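Local coordinates for protein alpha-/beta-galactoside alpha-2,3-sialyltransferase (Photobacterium phosphoreum, PDB 2ZWI) that probably transfers sialic acid from a CMP-linked donor to galactosides through an alpha-2,3 linkage, using a GT-B fold that binds cytidine monophosphate, at residues Y39-I50 and N212-F220; E334-S342 and I360-S370. All coordinates share one frame; numbering follows the deposited sequence. Where two conformers were deposited one is given.

Contact 1 of 2, residues Y39-I50 and N212-F220; sequences YPINDETLLESI and NKFYNFTGF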
loop_
_atom_site.group_PDB
_atom_site.type_symbol
_atom_site.label_atom_id
_atom_site.label_comp_id
_atom_site.label_asym_id
_atom_site.label_seq_id
_atom_site.Cartn_x
_atom_site.Cartn_y
_atom_site.Cartn_z
ATOM N N TYR A 39 0.825 -11.795 -6.553
ATOM C CA TYR A 39 1.964 -11.907 -7.456
ATOM C C TYR A 39 2.678 -13.255 -7.368
ATOM O O TYR A 39 3.799 -13.317 -6.870
ATOM C CB TYR A 39 2.954 -10.753 -7.199
ATOM C CG TYR A 39 2.529 -9.464 -7.845
ATOM C CD1 TYR A 39 2.802 -9.222 -9.186
ATOM C CD2 TYR A 39 1.828 -8.499 -7.128
ATOM C CE1 TYR A 39 2.405 -8.054 -9.795
ATOM C CE2 TYR A 39 1.421 -7.315 -7.733
ATOM C CZ TYR A 39 1.711 -7.109 -9.068
ATOM O OH TYR A 39 1.324 -5.954 -9.696
ATOM N N PRO A 40 2.035 -14.342 -7.848
ATOM C CA PRO A 40 2.772 -15.610 -7.909
ATOM C C PRO A 40 3.924 -15.563 -8.926
ATOM O O PRO A 40 3.725 -15.160 -10.084
ATOM C CB PRO A 40 1.696 -16.638 -8.304
ATOM C CG PRO A 40 0.634 -15.846 -8.989
ATOM C CD PRO A 40 0.644 -14.486 -8.328
ATOM N N ILE A 41 5.118 -15.938 -8.473
ATOM C CA ILE A 41 6.321 -15.890 -9.294
ATOM C C ILE A 41 6.697 -17.325 -9.669
ATOM O O ILE A 41 7.129 -18.113 -8.811
ATOM C CB ILE A 41 7.535 -15.200 -8.566
ATOM C CG1 ILE A 41 7.161 -13.851 -7.906
ATOM C CG2 ILE A 41 8.737 -15.046 -9.523
ATOM C CD1 ILE A 41 6.593 -12.778 -8.848
ATOM N N ASN A 42 6.517 -17.652 -10.948
ATOM C CA ASN A 42 6.896 -18.958 -11.504
ATOM C C ASN A 42 8.153 -18.849 -12.364
ATOM O O ASN A 42 8.651 -19.855 -12.881
ATOM C CB ASN A 42 5.758 -19.548 -12.350
ATOM C CG ASN A 42 4.384 -19.320 -11.738
ATOM O OD1 ASN A 42 3.609 -18.493 -12.226
ATOM N ND2 ASN A 42 4.075 -20.050 -10.668
ATOM N N ASP A 43 8.652 -17.624 -12.526
ATOM C CA ASP A 43 9.851 -17.364 -13.319
ATOM C C ASP A 43 11.105 -17.771 -12.551
ATOM O O ASP A 43 11.572 -17.049 -11.667
ATOM C CB ASP A 43 9.916 -15.885 -13.726
ATOM C CG ASP A 43 11.140 -15.554 -14.575
ATOM O OD1 ASP A 43 12.017 -16.427 -14.772
ATOM O OD2 ASP A 43 11.229 -14.403 -15.042
ATOM N N GLU A 44 11.667 -18.917 -12.915
ATOM C CA GLU A 44 12.785 -19.484 -12.173
ATOM C C GLU A 44 14.102 -18.745 -12.347
ATOM O O GLU A 44 14.904 -18.682 -11.419
ATOM C CB GLU A 44 12.946 -20.968 -12.478
ATOM C CG GLU A 44 11.878 -21.805 -11.820
ATOM C CD GLU A 44 11.945 -21.757 -10.302
ATOM O OE1 GLU A 44 13.066 -21.881 -9.752
ATOM O OE2 GLU A 44 10.875 -21.589 -9.666
ATOM N N THR A 45 14.313 -18.190 -13.532
ATOM C CA THR A 45 15.465 -17.337 -13.816
ATOM C C THR A 45 15.433 -16.084 -12.932
ATOM O O THR A 45 16.447 -15.724 -12.320
ATOM C CB THR A 45 15.501 -16.947 -15.308
ATOM O OG1 THR A 45 15.340 -18.133 -16.093
ATOM C CG2 THR A 45 16.817 -16.282 -15.669
ATOM N N LEU A 46 14.263 -15.442 -12.866
ATOM C CA LEU A 46 14.035 -14.312 -11.970
ATOM C C LEU A 46 14.332 -14.727 -10.526
ATOM O O LEU A 46 15.114 -14.075 -9.848
ATOM C CB LEU A 46 12.591 -13.786 -12.109
ATOM C CG LEU A 46 12.114 -12.577 -11.295
ATOM C CD1 LEU A 46 12.810 -11.294 -11.727
ATOM C CD2 LEU A 46 10.614 -12.437 -11.449
ATOM N N LEU A 47 13.725 -15.823 -10.074
ATOM C CA LEU A 47 13.899 -16.283 -8.695
ATOM C C LEU A 47 15.365 -16.603 -8.378
ATOM O O LEU A 47 15.867 -16.238 -7.319
ATOM C CB LEU A 47 12.963 -17.463 -8.363
ATOM C CG LEU A 47 11.468 -17.131 -8.197
ATOM C CD1 LEU A 47 10.594 -18.393 -8.131
ATOM C CD2 LEU A 47 11.194 -16.221 -6.975
ATOM N N GLU A 48 16.058 -17.242 -9.316
ATOM C CA GLU A 48 17.477 -17.556 -9.123
ATOM C C GLU A 48 18.365 -16.305 -9.041
ATOM O O GLU A 48 19.367 -16.296 -8.324
ATOM C CB GLU A 48 17.978 -18.533 -10.195
ATOM C CG GLU A 48 17.650 -19.997 -9.885
ATOM C CD GLU A 48 17.807 -20.931 -11.093
ATOM O OE1 GLU A 48 17.192 -22.029 -11.060
ATOM O OE2 GLU A 48 18.517 -20.566 -12.070
ATOM N N SER A 49 17.987 -15.252 -9.765
ATOM C CA SER A 49 18.720 -13.986 -9.732
ATOM C C SER A 49 18.599 -13.255 -8.381
ATOM O O SER A 49 19.445 -12.425 -8.052
ATOM C CB SER A 49 18.309 -13.065 -10.891
ATOM O OG SER A 49 17.007 -12.530 -10.694
ATOM N N ILE A 50 17.569 -13.572 -7.597
ATOM C CA ILE A 50 17.431 -12.999 -6.244
ATOM C C ILE A 50 17.672 -14.022 -5.114
ATOM O O ILE A 50 17.585 -13.685 -3.925
ATOM C CB ILE A 50 16.071 -12.260 -6.054
ATOM C CG1 ILE A 50 14.889 -13.239 -6.117
ATOM C CG2 ILE A 50 15.929 -11.129 -7.083
ATOM C CD1 ILE A 50 13.567 -12.652 -5.588
ATOM N N ASN A 212 14.612 -3.411 -15.341
ATOM C CA ASN A 212 14.110 -4.621 -16.005
ATOM C C ASN A 212 13.613 -5.680 -15.034
ATOM O O ASN A 212 12.569 -6.299 -15.268
ATOM C CB ASN A 212 15.169 -5.215 -16.947
ATOM C CG ASN A 212 15.431 -4.335 -18.152
ATOM O OD1 ASN A 212 14.553 -3.588 -18.599
ATOM N ND2 ASN A 212 16.647 -4.421 -18.694
ATOM N N LYS A 213 14.347 -5.872 -13.938
ATOM C CA LYS A 213 13.906 -6.765 -12.872
ATOM C C LYS A 213 12.553 -6.347 -12.287
ATOM O O LYS A 213 11.726 -7.203 -11.963
ATOM C CB LYS A 213 14.959 -6.857 -11.766
ATOM C CG LYS A 213 14.789 -8.069 -10.858
ATOM C CD LYS A 213 16.000 -8.280 -9.924
ATOM C CE LYS A 213 17.239 -8.664 -10.715
ATOM N NZ LYS A 213 18.271 -9.309 -9.852
ATOM N N PHE A 214 12.332 -5.038 -12.158
ATOM C CA PHE A 214 11.043 -4.544 -11.690
ATOM C C PHE A 214 9.922 -4.886 -12.674
ATOM O O PHE A 214 8.844 -5.341 -12.262
ATOM C CB PHE A 214 11.061 -3.038 -11.372
ATOM C CG PHE A 214 9.745 -2.538 -10.814
ATOM C CD1 PHE A 214 9.485 -2.606 -9.448
ATOM C CD2 PHE A 214 8.753 -2.048 -11.661
ATOM C CE1 PHE A 214 8.278 -2.184 -8.917
ATOM C CE2 PHE A 214 7.516 -1.610 -11.134
ATOM C CZ PHE A 214 7.285 -1.676 -9.757
ATOM N N TYR A 215 10.180 -4.679 -13.963
ATOM C CA TYR A 215 9.220 -5.054 -15.008
ATOM C C TYR A 215 8.933 -6.542 -14.991
ATOM O O TYR A 215 7.781 -6.948 -15.143
ATOM C CB TYR A 215 9.703 -4.657 -16.402
ATOM C CG TYR A 215 10.135 -3.218 -16.540
ATOM C CD1 TYR A 215 9.539 -2.208 -15.790
ATOM C CD2 TYR A 215 11.134 -2.865 -17.443
ATOM C CE1 TYR A 215 9.947 -0.889 -15.917
ATOM C CE2 TYR A 215 11.538 -1.553 -17.587
ATOM C CZ TYR A 215 10.946 -0.571 -16.826
ATOM O OH TYR A 215 11.357 0.731 -16.973
ATOM N N ASN A 216 9.981 -7.352 -14.812
ATOM C CA ASN A 216 9.821 -8.811 -14.771
ATOM C C ASN A 216 9.005 -9.317 -13.572
ATOM O O ASN A 216 8.142 -10.176 -13.730
ATOM C CB ASN A 216 11.174 -9.516 -14.850
ATOM C CG ASN A 216 11.796 -9.434 -16.234
ATOM O OD1 ASN A 216 11.099 -9.264 -17.233
ATOM N ND2 ASN A 216 13.122 -9.549 -16.297
ATOM N N PHE A 217 9.295 -8.786 -12.388
ATOM C CA PHE A 217 8.527 -9.064 -11.165
ATOM C C PHE A 217 7.028 -8.764 -11.288
ATOM O O PHE A 217 6.189 -9.562 -10.882
ATOM C CB PHE A 217 9.070 -8.206 -10.017
ATOM C CG PHE A 217 10.009 -8.920 -9.108
ATOM C CD1 PHE A 217 9.712 -10.203 -8.640
ATOM C CD2 PHE A 217 11.166 -8.287 -8.665
ATOM C CE1 PHE A 217 10.570 -10.859 -7.773
ATOM C CE2 PHE A 217 12.041 -8.928 -7.791
ATOM C CZ PHE A 217 11.740 -10.221 -7.343
ATOM N N THR A 218 6.718 -7.593 -11.835
ATOM C CA THR A 218 5.358 -7.064 -11.858
ATOM C C THR A 218 4.581 -7.465 -13.108
ATOM O O THR A 218 3.341 -7.419 -13.124
ATOM C CB THR A 218 5.377 -5.523 -11.780
ATOM O OG1 THR A 218 6.194 -5.008 -12.840
ATOM C CG2 THR A 218 5.940 -5.064 -10.440
ATOM N N GLY A 219 5.311 -7.840 -14.157
ATOM C CA GLY A 219 4.716 -8.084 -15.470
ATOM C C GLY A 219 4.260 -6.788 -16.119
ATOM O O GLY A 219 3.455 -6.807 -17.047
ATOM N N PHE A 220 4.766 -5.660 -15.625
ATOM C CA PHE A 220 4.371 -4.352 -16.135
ATOM C C PHE A 220 5.552 -3.590 -16.727
ATOM O O PHE A 220 6.609 -3.496 -16.108
ATOM C CB PHE A 220 3.689 -3.498 -15.054
ATOM C CG PHE A 220 3.430 -2.077 -15.489
ATOM C CD1 PHE A 220 2.414 -1.782 -16.407
ATOM C CD2 PHE A 220 4.219 -1.038 -15.016
ATOM C CE1 PHE A 220 2.190 -0.476 -16.825
ATOM C CE2 PHE A 220 4.001 0.280 -15.443
ATOM C CZ PHE A 220 2.984 0.554 -16.347
HETATM O O HOH W 1 1.489 -5.561 -12.277
#

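Contact 2 of 2, residues E334-S342 and I360-S370; sequences ENKFIFYKS and IVNRNDVKLIS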
loop_
_atom_site.group_PDB
_atom_site.type_symbol
_atom_site.label_atom_id
_atom_site.label_comp_id
_atom_site.label_asym_id
_atom_site.label_seq_id
_atom_site.Cartn_x
_atom_site.Cartn_y
_atom_site.Cartn_z
ATOM N N GLU A 334 -1.553 17.019 -9.623
ATOM C CA GLU A 334 -2.727 17.762 -9.169
ATOM C C GLU A 334 -3.934 16.851 -8.933
ATOM O O GLU A 334 -4.309 16.076 -9.806
ATOM C CB GLU A 334 -3.084 18.845 -10.182
ATOM C CG GLU A 334 -4.338 19.657 -9.800
ATOM C CD GLU A 334 -4.905 20.477 -10.955
ATOM O OE1 GLU A 334 -4.459 20.307 -12.113
ATOM O OE2 GLU A 334 -5.819 21.291 -10.702
ATOM N N ASN A 335 -4.544 16.956 -7.754
ATOM C CA ASN A 335 -5.792 16.256 -7.464
ATOM C C ASN A 335 -6.979 17.196 -7.703
ATOM O O ASN A 335 -7.158 18.153 -6.959
ATOM C CB ASN A 335 -5.786 15.762 -6.014
ATOM C CG ASN A 335 -6.939 14.813 -5.694
ATOM O OD1 ASN A 335 -7.139 14.451 -4.538
ATOM N ND2 ASN A 335 -7.699 14.417 -6.703
ATOM N N LYS A 336 -7.776 16.935 -8.736
ATOM C CA LYS A 336 -8.869 17.838 -9.087
ATOM C C LYS A 336 -10.141 17.678 -8.248
ATOM O O LYS A 336 -10.844 18.658 -8.002
ATOM C CB LYS A 336 -9.192 17.772 -10.589
ATOM C CG LYS A 336 -8.091 18.340 -11.480
ATOM C CD LYS A 336 -8.599 18.577 -12.885
ATOM C CE LYS A 336 -7.506 19.073 -13.806
ATOM N NZ LYS A 336 -6.986 20.390 -13.405
ATOM N N PHE A 337 -10.434 16.448 -7.819
ATOM C CA PHE A 337 -11.636 16.135 -7.035
ATOM C C PHE A 337 -11.571 14.687 -6.550
ATOM O O PHE A 337 -10.959 13.847 -7.209
ATOM C CB PHE A 337 -12.922 16.350 -7.861
ATOM C CG PHE A 337 -12.957 15.588 -9.169
ATOM C CD1 PHE A 337 -13.394 14.264 -9.212
ATOM C CD2 PHE A 337 -12.542 16.193 -10.354
ATOM C CE1 PHE A 337 -13.419 13.555 -10.411
ATOM C CE2 PHE A 337 -12.564 15.490 -11.558
ATOM C CZ PHE A 337 -13.006 14.168 -11.581
ATOM N N ILE A 338 -12.169 14.403 -5.392
ATOM C CA ILE A 338 -12.414 13.016 -4.978
ATOM C C ILE A 338 -13.869 12.853 -4.545
ATOM O O ILE A 338 -14.376 13.642 -3.742
ATOM C CB ILE A 338 -11.483 12.534 -3.825
ATOM C CG1 ILE A 338 -10.003 12.793 -4.140
ATOM C CG2 ILE A 338 -11.686 11.044 -3.569
ATOM C CD1 ILE A 338 -9.050 12.323 -3.013
ATOM N N PHE A 339 -14.540 11.844 -5.095
ATOM C CA PHE A 339 -15.899 11.507 -4.684
ATOM C C PHE A 339 -15.896 10.345 -3.719
ATOM O O PHE A 339 -15.194 9.350 -3.918
ATOM C CB PHE A 339 -16.805 11.182 -5.872
ATOM C CG PHE A 339 -17.357 12.401 -6.559
ATOM C CD1 PHE A 339 -18.693 12.766 -6.392
ATOM C CD2 PHE A 339 -16.533 13.197 -7.352
ATOM C CE1 PHE A 339 -19.204 13.906 -7.016
ATOM C CE2 PHE A 339 -17.031 14.338 -7.967
ATOM C CZ PHE A 339 -18.367 14.691 -7.808
ATOM N N TYR A 340 -16.708 10.487 -2.686
ATOM C CA TYR A 340 -16.841 9.475 -1.655
ATOM C C TYR A 340 -18.294 9.012 -1.542
ATOM O O TYR A 340 -19.223 9.808 -1.686
ATOM C CB TYR A 340 -16.399 10.051 -0.312
ATOM C CG TYR A 340 -14.971 10.555 -0.260
ATOM C CD1 TYR A 340 -14.657 11.869 -0.619
ATOM C CD2 TYR A 340 -13.930 9.713 0.154
ATOM C CE1 TYR A 340 -13.337 12.339 -0.554
ATOM C CE2 TYR A 340 -12.616 10.171 0.220
ATOM C CZ TYR A 340 -12.328 11.483 -0.130
ATOM O OH TYR A 340 -11.030 11.942 -0.056
ATOM N N LYS A 341 -18.478 7.720 -1.282
ATOM C CA LYS A 341 -19.760 7.191 -0.830
ATOM C C LYS A 341 -19.819 7.532 0.652
ATOM O O LYS A 341 -19.055 6.972 1.459
ATOM C CB LYS A 341 -19.805 5.674 -1.048
ATOM C CG LYS A 341 -20.995 4.938 -0.437
ATOM C CD LYS A 341 -20.587 3.497 -0.156
ATOM C CE LYS A 341 -21.741 2.624 0.319
ATOM N NZ LYS A 341 -21.286 1.192 0.421
ATOM N N SER A 342 -20.677 8.491 0.998
ATOM C CA SER A 342 -20.786 8.989 2.375
ATOM C C SER A 342 -22.094 9.742 2.589
ATOM O O SER A 342 -22.847 9.969 1.641
ATOM C CB SER A 342 -19.620 9.911 2.706
ATOM O OG SER A 342 -19.661 10.310 4.063
ATOM N N ILE A 360 -3.974 15.501 0.922
ATOM C CA ILE A 360 -4.146 14.680 -0.271
ATOM C C ILE A 360 -5.175 15.359 -1.188
ATOM O O ILE A 360 -5.096 15.275 -2.413
ATOM C CB ILE A 360 -4.579 13.232 0.113
ATOM C CG1 ILE A 360 -3.389 12.484 0.751
ATOM C CG2 ILE A 360 -5.107 12.471 -1.107
ATOM C CD1 ILE A 360 -3.762 11.199 1.473
ATOM N N VAL A 361 -6.132 16.038 -0.561
ATOM C CA VAL A 361 -7.219 16.702 -1.259
ATOM C C VAL A 361 -7.607 17.958 -0.488
ATOM O O VAL A 361 -7.660 17.950 0.748
ATOM C CB VAL A 361 -8.444 15.740 -1.426
ATOM C CG1 VAL A 361 -8.999 15.288 -0.062
ATOM C CG2 VAL A 361 -9.540 16.347 -2.329
ATOM N N ASN A 362 -7.830 19.045 -1.228
ATOM C CA ASN A 362 -8.392 20.276 -0.678
ATOM C C ASN A 362 -9.804 19.986 -0.172
ATOM O O ASN A 362 -10.562 19.277 -0.838
ATOM C CB ASN A 362 -8.426 21.352 -1.772
ATOM C CG ASN A 362 -8.621 22.759 -1.227
ATOM O OD1 ASN A 362 -7.699 23.571 -1.237
ATOM N ND2 ASN A 362 -9.823 23.060 -0.770
ATOM N N ARG A 363 -10.147 20.528 0.993
ATOM C CA ARG A 363 -11.485 20.405 1.576
ATOM C C ARG A 363 -12.591 20.831 0.590
ATOM O O ARG A 363 -13.678 20.252 0.575
ATOM C CB ARG A 363 -11.564 21.231 2.876
ATOM C CG ARG A 363 -12.908 21.167 3.612
ATOM C CD ARG A 363 -12.907 22.043 4.875
ATOM N NE ARG A 363 -12.519 21.288 6.069
ATOM C CZ ARG A 363 -11.280 21.196 6.548
ATOM N NH1 ARG A 363 -10.268 21.810 5.932
ATOM N NH2 ARG A 363 -11.057 20.475 7.644
ATOM N N ASN A 364 -12.296 21.836 -0.229
ATOM C CA ASN A 364 -13.209 22.298 -1.272
ATOM C C ASN A 364 -13.376 21.357 -2.474
ATOM O O ASN A 364 -14.298 21.537 -3.266
ATOM C CB ASN A 364 -12.793 23.685 -1.770
ATOM C CG ASN A 364 -13.014 24.769 -0.731
ATOM O OD1 ASN A 364 -13.823 24.619 0.195
ATOM N ND2 ASN A 364 -12.292 25.870 -0.879
ATOM N N ASP A 365 -12.476 20.386 -2.614
ATOM C CA ASP A 365 -12.494 19.439 -3.737
ATOM C C ASP A 365 -13.059 18.070 -3.348
ATOM O O ASP A 365 -13.159 17.163 -4.187
ATOM C CB ASP A 365 -11.089 19.303 -4.343
ATOM C CG ASP A 365 -10.542 20.629 -4.873
ATOM O OD1 ASP A 365 -11.334 21.465 -5.342
ATOM O OD2 ASP A 365 -9.313 20.835 -4.828
ATOM N N VAL A 366 -13.434 17.938 -2.077
ATOM C CA VAL A 366 -14.126 16.763 -1.559
ATOM C C VAL A 366 -15.620 16.802 -1.923
ATOM O O VAL A 366 -16.338 17.743 -1.570
ATOM C CB VAL A 366 -13.982 16.651 -0.017
ATOM C CG1 VAL A 366 -14.865 15.510 0.522
ATOM C CG2 VAL A 366 -12.508 16.466 0.394
ATOM N N LYS A 367 -16.083 15.765 -2.610
ATOM C CA LYS A 367 -17.466 15.697 -3.058
ATOM C C LYS A 367 -18.103 14.362 -2.664
ATOM O O LYS A 367 -17.410 13.355 -2.485
ATOM C CB LYS A 367 -17.529 15.930 -4.580
ATOM C CG LYS A 367 -17.443 17.426 -5.032
ATOM C CD LYS A 367 -16.044 18.013 -4.862
ATOM C CE LYS A 367 -15.878 19.452 -5.339
ATOM N NZ LYS A 367 -16.643 20.482 -4.570
ATOM N N LEU A 368 -19.423 14.363 -2.503
ATOM C CA LEU A 368 -20.169 13.145 -2.187
ATOM C C LEU A 368 -20.941 12.680 -3.416
ATOM O O LEU A 368 -21.379 13.497 -4.218
ATOM C CB LEU A 368 -21.151 13.377 -1.030
ATOM C CG LEU A 368 -20.662 13.882 0.328
ATOM C CD1 LEU A 368 -20.778 15.390 0.393
ATOM C CD2 LEU A 368 -21.477 13.253 1.441
ATOM N N ILE A 369 -21.116 11.367 -3.552
ATOM C CA ILE A 369 -21.839 10.810 -4.700
ATOM C C ILE A 369 -23.300 11.298 -4.730
ATOM O O ILE A 369 -23.905 11.413 -5.798
ATOM C CB ILE A 369 -21.727 9.254 -4.768
ATOM C CG1 ILE A 369 -20.280 8.836 -5.072
ATOM C CG2 ILE A 369 -22.660 8.689 -5.825
ATOM C CD1 ILE A 369 -19.949 7.364 -4.763
ATOM N N SER A 370 -23.837 11.611 -3.554
ATOM C CA SER A 370 -25.179 12.188 -3.422
ATOM C C SER A 370 -25.286 13.608 -4.003
ATOM O O SER A 370 -26.392 14.111 -4.220
ATOM C CB SER A 370 -25.590 12.200 -1.952
ATOM O OG SER A 370 -24.617 12.887 -1.188
HETATM O O HOH W 2 -7.635 18.974 -4.171
#

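Contact 1 of 2, residues Y39-I50 and N212-F220
A single water joins the hydroxyl of Tyr39 to the C-terminal end of helix 208-218, lying 2.6 Å from Tyr39 OH and donating to Thr218 O at 2.8 Å. The same carbonyl oxygen also meets the Tyr39 ring at its edge, close to the ring plane, with CE1 3.5 Å from Thr218 O, so ring edge and water both approach this one oxygen. The turn is secured from within as well. With its hydroxyl set between backbone N and carbonyl carbon (chi1 55°), Thr218 OG1 donates to Phe214 O at 2.7 Å, on the opposite face of that carbonyl from Thr218 N. OG1 in turn accepts from Phe220 N in an ST turn, where Gly219 leaves the helix with positive phi. One residue earlier, Phe217 carries the apolar part of the contact. Leu46 CG lies over one face of its ring, toward the rim, with Leu46 CD2 3.7 Å from Phe217 CD1. Ile50 arrives from the opposite direction and puts its CD1 in the ring plane, 3.5 Å from Phe217 CZ, while Ile41 CD1 meets the ring edge beside Phe217 CD1. The other Leu46 branch, CD1, rests on Lys213 CG and Asn216 CB. Beyond it the lysine bends at chi3, runs its CD past Ile50 CG2 and brings NZ to 3.6 Å from Ser49 OG; that hydroxyl donates instead to Leu46 O at 2.6 Å. Asp43, the N-cap of helix 44-50, accepts from Leu46 N (N-H...O 177°) above its carboxylate plane. Ile24 of helix 14-26 also touches Phe217, and Pro304 of the CMP pocket touches Tyr39. No direct hydrogen bond spans the segments; cohesion therefore comes from apolar contact round one phenylalanine, with the water bridge as the polar link on the side toward the nucleotide.

Contact 2 of 2, residues E334-S342 and I360-S370
Phe339 lays one ring face squarely over the CB of Lys367, which sits 3.5 Å from the ring centroid and 12° off its normal, a CH-pi contact between paired residues of neighbouring parallel strands. Past CB the lysine chain folds at chi2 and chi4, and NZ turns back to donate to Asn364 O at 2.9 Å instead of following the ring. On the other face of the sheet Tyr340 crosses Val366, its CE1 3.7 Å from Val366 CG1, and Ile338 CG2 covers one face of the phenol near the rim. The phenol reaches on to Val361, whose CG1 lies 3.9 Å from Tyr340 OH; Ile338 CD1 packs against CB of the same valine. Helix 350-357, which links the two strands in a beta-alpha-beta crossover, covers this face through Ile352 and Met355, whereas Ile255 of helix 249-259 touches Phe339 on the other.

Four backbone bonds zip the edges together: Ile338 N to Asp365 O, Lys367 N to Ile338 O at 2.9 Å, Tyr340 N to Lys367 O, and Ile369 N to Tyr340 O. Before the first of these, toward Asn335, the backbones diverge and a water takes over, donating to Asn335 O and to Asp365 OD2 (2.6 Å) while accepting from Asn362 N at 3.0 Å. At the far end Ile369 CD1 packs against Lys341 N and CB.

Strand 366-368 is thus sewn onto the margin of the six-stranded sheet by regular backbone bonding, with aromatic and aliphatic groups on both faces. The Tyr340 hydroxyl is buried without a polar partner in the model, so its ring is held here by apolar neighbours, Val366, Val361 and Ile338.

Overall arrangement
The two contacts lie on opposite sides of the chain's centre, their centres 37 Å apart and their nearest atoms about 18 Å apart. Contact 1 sets helix 44-50 and the loop before it against helix 208-218, whose C-terminal end also packs on helix 305-310; contact 2 completes the margin of the six-stranded sheet, in a GT-B fold with its nucleotide in the cleft between two halves. Both are partly buried and mix core with surface residues. Their chemistry follows their place: a loop and helix packed on a helix rely on side-chain contacts and one water, strand against strand on direct backbone bonds. The side chains of Tyr39 and Ile338 lie about 8 and 10 Å from the bound CMP.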